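PDB 3GGD: SAM-dependent methyltransferase from Anabaena variabilis ATCC 29413, which probably transfers a methyl group from S-adenosyl-L-methionine to an acceptor substrate, and binds the product S-adenosyl-L-homocysteine. Local coordinates for residues 211-216 and 238-243. Residues are numbered along the deposited sequence; the frame is centred on the assembly and turned at random. Where two conformers were deposited one is given.
With EDO (1,2-ethanediol), chain O; SO4 (sulfate ion), chain I; EDO (1,2-ethanediol), chain R.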
ATOM      1  N   PHE A 211       6.173  -0.443 -18.899  1.00 59.59           N
ATOM      2  CA  PHE A 211       5.128  -1.409 -18.544  1.00 59.35           C
ATOM      3  C   PHE A 211       3.836  -1.240 -19.354  1.00 60.13           C
ATOM      4  O   PHE A 211       3.475  -0.149 -19.756  1.00 61.05           O
ATOM      5  CB  PHE A 211       4.806  -1.338 -17.041  1.00 58.69           C
ATOM      6  CG  PHE A 211       5.848  -1.992 -16.172  1.00 59.22           C
ATOM      7  CD1 PHE A 211       7.136  -1.451 -16.087  1.00 59.66           C
ATOM      8  CD2 PHE A 211       5.570  -3.180 -15.489  1.00 58.28           C
ATOM      9  CE1 PHE A 211       8.125  -2.065 -15.314  1.00 59.39           C
ATOM     10  CE2 PHE A 211       6.565  -3.805 -14.724  1.00 59.54           C
ATOM     11  CZ  PHE A 211       7.826  -3.247 -14.622  1.00 58.41           C
ATOM     12  N   GLU A 212       3.166  -2.362 -19.578  0.50 60.19           N
ATOM     13  CA  GLU A 212       1.843  -2.435 -20.182  0.50 60.18           C
ATOM     14  C   GLU A 212       0.834  -2.400 -19.037  0.50 59.95           C
ATOM     15  O   GLU A 212       1.090  -2.990 -17.992  0.50 59.52           O
ATOM     16  CB  GLU A 212       1.713  -3.777 -20.921  0.50 59.69           C
ATOM     17  CG  GLU A 212       0.504  -3.904 -21.815  0.50 60.88           C
ATOM     18  CD  GLU A 212       0.350  -5.290 -22.435  0.50 60.75           C
ATOM     19  OE1 GLU A 212       1.250  -6.148 -22.271  0.50 61.50           O
ATOM     20  OE2 GLU A 212      -0.694  -5.521 -23.068  0.50 61.17           O
ATOM     21  N   ILE A 213      -0.290  -1.707 -19.217  1.00 59.88           N
ATOM     22  CA  ILE A 213      -1.381  -1.754 -18.264  1.00 60.36           C
ATOM     23  C   ILE A 213      -2.322  -2.846 -18.779  1.00 61.17           C
ATOM     24  O   ILE A 213      -2.867  -2.724 -19.851  1.00 60.50           O
ATOM     25  CB  ILE A 213      -2.133  -0.412 -18.174  1.00 60.62           C
ATOM     26  CG1 ILE A 213      -1.165   0.697 -17.730  1.00 59.59           C
ATOM     27  CG2 ILE A 213      -3.444  -0.563 -17.279  1.00 58.77           C
ATOM     28  CD1 ILE A 213      -1.729   2.124 -17.762  1.00 60.68           C
ATOM     29  N   LEU A 214      -2.469  -3.933 -18.032  1.00 61.70           N
ATOM     30  CA  LEU A 214      -3.350  -5.031 -18.464  1.00 61.21           C
ATOM     31  C   LEU A 214      -4.804  -4.718 -18.170  1.00 60.75           C
ATOM     32  O   LEU A 214      -5.692  -5.158 -18.889  1.00 60.15           O
ATOM     33  CB  LEU A 214      -2.959  -6.340 -17.762  1.00 61.12           C
ATOM     34  CG  LEU A 214      -1.494  -6.784 -17.978  1.00 61.77           C
ATOM     35  CD1 LEU A 214      -1.313  -8.173 -17.385  1.00 62.24           C
ATOM     36  CD2 LEU A 214      -1.094  -6.718 -19.481  1.00 62.50           C
ATOM     37  N   SER A 215      -5.043  -3.935 -17.121  1.00 60.16           N
ATOM     38  CA  SER A 215      -6.374  -3.639 -16.690  1.00 59.97           C
ATOM     39  C   SER A 215      -6.272  -2.483 -15.708  1.00 59.71           C
ATOM     40  O   SER A 215      -5.278  -2.375 -14.974  1.00 59.56           O
ATOM     41  CB  SER A 215      -6.868  -4.895 -15.942  1.00 60.55           C
ATOM     42  OG  SER A 215      -8.136  -4.710 -15.409  1.00 63.72           O
ATOM     43  N   GLN A 216      -7.286  -1.637 -15.637  1.00 58.89           N
ATOM     44  CA  GLN A 216      -7.278  -0.555 -14.645  1.00 59.67           C
ATOM     45  C   GLN A 216      -8.663  -0.114 -14.314  1.00 60.08           C
ATOM     46  O   GLN A 216      -9.593  -0.401 -15.051  1.00 58.41           O
ATOM     47  CB  GLN A 216      -6.498   0.667 -15.145  1.00 59.31           C
ATOM     48  CG  GLN A 216      -7.081   1.382 -16.344  1.00 59.99           C
ATOM     49  CD  GLN A 216      -6.261   2.646 -16.677  1.00 61.11           C
ATOM     50  OE1 GLN A 216      -6.253   3.611 -15.899  1.00 64.36           O
ATOM     51  NE2 GLN A 216      -5.557   2.630 -17.800  1.00 59.07           N
ATOM     52  N   PHE A 238      -7.655   4.509  -7.269  1.00 59.05           N
ATOM     53  CA  PHE A 238      -7.158   4.241  -8.596  1.00 58.89           C
ATOM     54  C   PHE A 238      -6.498   2.884  -8.469  1.00 59.26           C
ATOM     55  O   PHE A 238      -5.722   2.668  -7.527  1.00 59.63           O
ATOM     56  CB  PHE A 238      -6.073   5.244  -9.049  1.00 59.19           C
ATOM     57  CG  PHE A 238      -5.291   4.768 -10.236  1.00 58.84           C
ATOM     58  CD1 PHE A 238      -5.814   4.857 -11.495  1.00 62.61           C
ATOM     59  CD2 PHE A 238      -4.066   4.159 -10.082  1.00 62.90           C
ATOM     60  CE1 PHE A 238      -5.142   4.385 -12.583  1.00 61.97           C
ATOM     61  CE2 PHE A 238      -3.373   3.691 -11.196  1.00 61.96           C
ATOM     62  CZ  PHE A 238      -3.948   3.799 -12.441  1.00 61.21           C
ATOM     63  N   TRP A 239      -6.768   1.989  -9.418  1.00 59.63           N
ATOM     64  CA  TRP A 239      -6.102   0.681  -9.428  1.00 59.43           C
ATOM     65  C   TRP A 239      -5.729   0.263 -10.836  1.00 59.24           C
ATOM     66  O   TRP A 239      -6.345   0.706 -11.835  1.00 58.44           O
ATOM     67  CB  TRP A 239      -6.966  -0.428  -8.751  1.00 59.26           C
ATOM     68  CG  TRP A 239      -8.225  -0.743  -9.447  1.00 58.36           C
ATOM     69  CD1 TRP A 239      -9.449  -0.206  -9.173  1.00 58.82           C
ATOM     70  CD2 TRP A 239      -8.431  -1.665 -10.533  1.00 57.06           C
ATOM     71  NE1 TRP A 239     -10.392  -0.725 -10.008  1.00 58.54           N
ATOM     72  CE2 TRP A 239      -9.806  -1.630 -10.846  1.00 58.52           C
ATOM     73  CE3 TRP A 239      -7.597  -2.521 -11.253  1.00 58.60           C
ATOM     74  CZ2 TRP A 239     -10.371  -2.397 -11.873  1.00 59.90           C
ATOM     75  CZ3 TRP A 239      -8.156  -3.284 -12.265  1.00 57.95           C
ATOM     76  CH2 TRP A 239      -9.532  -3.227 -12.557  1.00 58.80           C
ATOM     77  N   ALA A 240      -4.693  -0.576 -10.902  1.00 58.91           N
ATOM     78  CA  ALA A 240      -4.203  -1.099 -12.168  1.00 59.11           C
ATOM     79  C   ALA A 240      -3.489  -2.437 -11.981  1.00 59.11           C
ATOM     80  O   ALA A 240      -2.961  -2.747 -10.900  1.00 59.59           O
ATOM     81  CB  ALA A 240      -3.248  -0.059 -12.883  1.00 57.39           C
ATOM     82  N   VAL A 241      -3.516  -3.238 -13.045  1.00 58.92           N
ATOM     83  CA  VAL A 241      -2.620  -4.387 -13.143  1.00 58.44           C
ATOM     84  C   VAL A 241      -1.631  -4.062 -14.279  1.00 59.23           C
ATOM     85  O   VAL A 241      -2.053  -3.763 -15.410  1.00 58.28           O
ATOM     86  CB  VAL A 241      -3.365  -5.721 -13.457  1.00 58.86           C
ATOM     87  CG1 VAL A 241      -2.360  -6.835 -13.555  1.00 57.10           C
ATOM     88  CG2 VAL A 241      -4.442  -6.035 -12.381  1.00 54.95           C
ATOM     89  N   ILE A 242      -0.329  -4.118 -13.962  1.00 59.35           N
ATOM     90  CA  ILE A 242       0.722  -3.821 -14.942  1.00 59.14           C
ATOM     91  C   ILE A 242       1.733  -4.969 -15.032  1.00 59.79           C
ATOM     92  O   ILE A 242       1.923  -5.736 -14.073  1.00 59.57           O
ATOM     93  CB  ILE A 242       1.408  -2.440 -14.663  1.00 59.27           C
ATOM     94  CG1 ILE A 242       2.336  -2.497 -13.422  1.00 59.85           C
ATOM     95  CG2 ILE A 242       0.332  -1.333 -14.482  1.00 56.59           C
ATOM     96  CD1 ILE A 242       3.180  -1.201 -13.208  1.00 56.70           C
ATOM     97  N   LYS A 243       2.353  -5.097 -16.201  1.00 59.57           N
ATOM     98  CA  LYS A 243       3.360  -6.116 -16.455  1.00 59.36           C
ATOM     99  C   LYS A 243       4.364  -5.531 -17.477  1.00 58.90           C
ATOM    100  O   LYS A 243       3.968  -4.781 -18.371  1.00 58.68           O
ATOM    101  CB  LYS A 243       2.673  -7.354 -16.987  1.00 59.45           C
ATOM    102  CG  LYS A 243       3.565  -8.590 -17.183  1.00 61.38           C
ATOM    103  CD  LYS A 243       2.697  -9.807 -17.462  1.00 60.72           C
ATOM    104  CE  LYS A 243       3.504 -11.096 -17.600  1.00 62.71           C
ATOM    105  NZ  LYS A 243       4.257 -11.008 -18.902  1.00 66.48           N
TER
HETATM  106  C1  EDO O 258      -0.471   0.745 -21.126  1.00 76.10           C
HETATM  107  O1  EDO O 258      -0.370  -0.409 -21.928  1.00 73.87           O
HETATM  108  C2  EDO O 258      -0.406   2.008 -21.959  1.00 78.78           C
HETATM  109  O2  EDO O 258      -0.178   3.071 -21.046  1.00 79.10           O
HETATM  110  S   SO4 I 252       6.133 -13.859 -19.283  1.00136.84           S
HETATM  111  O1  SO4 I 252       6.530 -15.255 -19.462  1.00138.09           O
HETATM  112  O2  SO4 I 252       5.245 -13.763 -18.124  1.00137.54           O
HETATM  113  O3  SO4 I 252       5.445 -13.354 -20.473  1.00136.78           O
HETATM  114  O4  SO4 I 252       7.347 -13.087 -19.047  1.00137.76           O
HETATM  115  C1  EDO R 261     -13.773   0.574 -12.118  1.00 77.71           C
HETATM  116  O1  EDO R 261     -13.844   1.938 -12.500  1.00 78.43           O
HETATM  117  C2  EDO R 261     -13.647   0.581 -10.603  1.00 77.01           C
HETATM  118  O2  EDO R 261     -13.447  -0.741 -10.147  1.00 75.24           O
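Strand 211-216 runs antiparallel to strand 238-243 and is the outermost of the pair, which completes the 3-2-1-4-5-7-6 sheet characteristic of class I SAM-dependent methyltransferases; the inner strand turns its other side to strand 158-164, where Phe238, Ala240 and Ile242 find backbone partners in Glu163, Leu161 and Met159. Glu212 and Lys243 form a hydrogen-bonded pair: Glu212 N gives to Lys243 O at 2.8 Å, and Lys243 N returns the bond to Glu212 O at 3.0 Å, each donor lying in the plane of the carbonyl it meets. Past the non-hydrogen-bonded pair Ile213-Ile242, the register slips by one at a classic beta bulge. Leu214 and Ser215 both face Val241, and its single carbonyl oxygen serves both amides: Leu214 N binds Val241 O closely at 2.7 Å, while the bond from Ser215 N to Val241 O is weak at 3.4 Å. Leu214 has a helix-like backbone here (psi -30°), which turns both N-H groups the same way. Regular pairing resumes with the straightest bond, Val241 N to Ser215 O, 2.8 Å and 168° at the hydrogen. Ile213 N instead points away and donates to an ethanediol O1, 3.0 Å off.

Ile213 CG1 crosses Ile242 CG2 obliquely on the side covered by helix 201-207, where Gln216 OE1 also meets the Phe238 ring edge. On the other side, Leu214 CD1 reaches Val241 CG1. Trp239 CG takes the crowded position between backbone N and carbonyl carbon (chi1 65°), and the indole lays one face over Gln216 C; Ser215 OG, anti to its own N, sits at the rim. Arg49 makes a cation-pi contact with this ring, and Trp239 NE1 donates to a second ethanediol's O2, in the indole plane. Lys243 NZ makes two weak hydrogen bonds to sulfate O2 and O3; all three small molecules probably come from the crystallisation liquor. With Val241 O satisfying two amides, the slip costs little pairing, while Ile213 N finds its partner off the sheet, as fits an outermost strand.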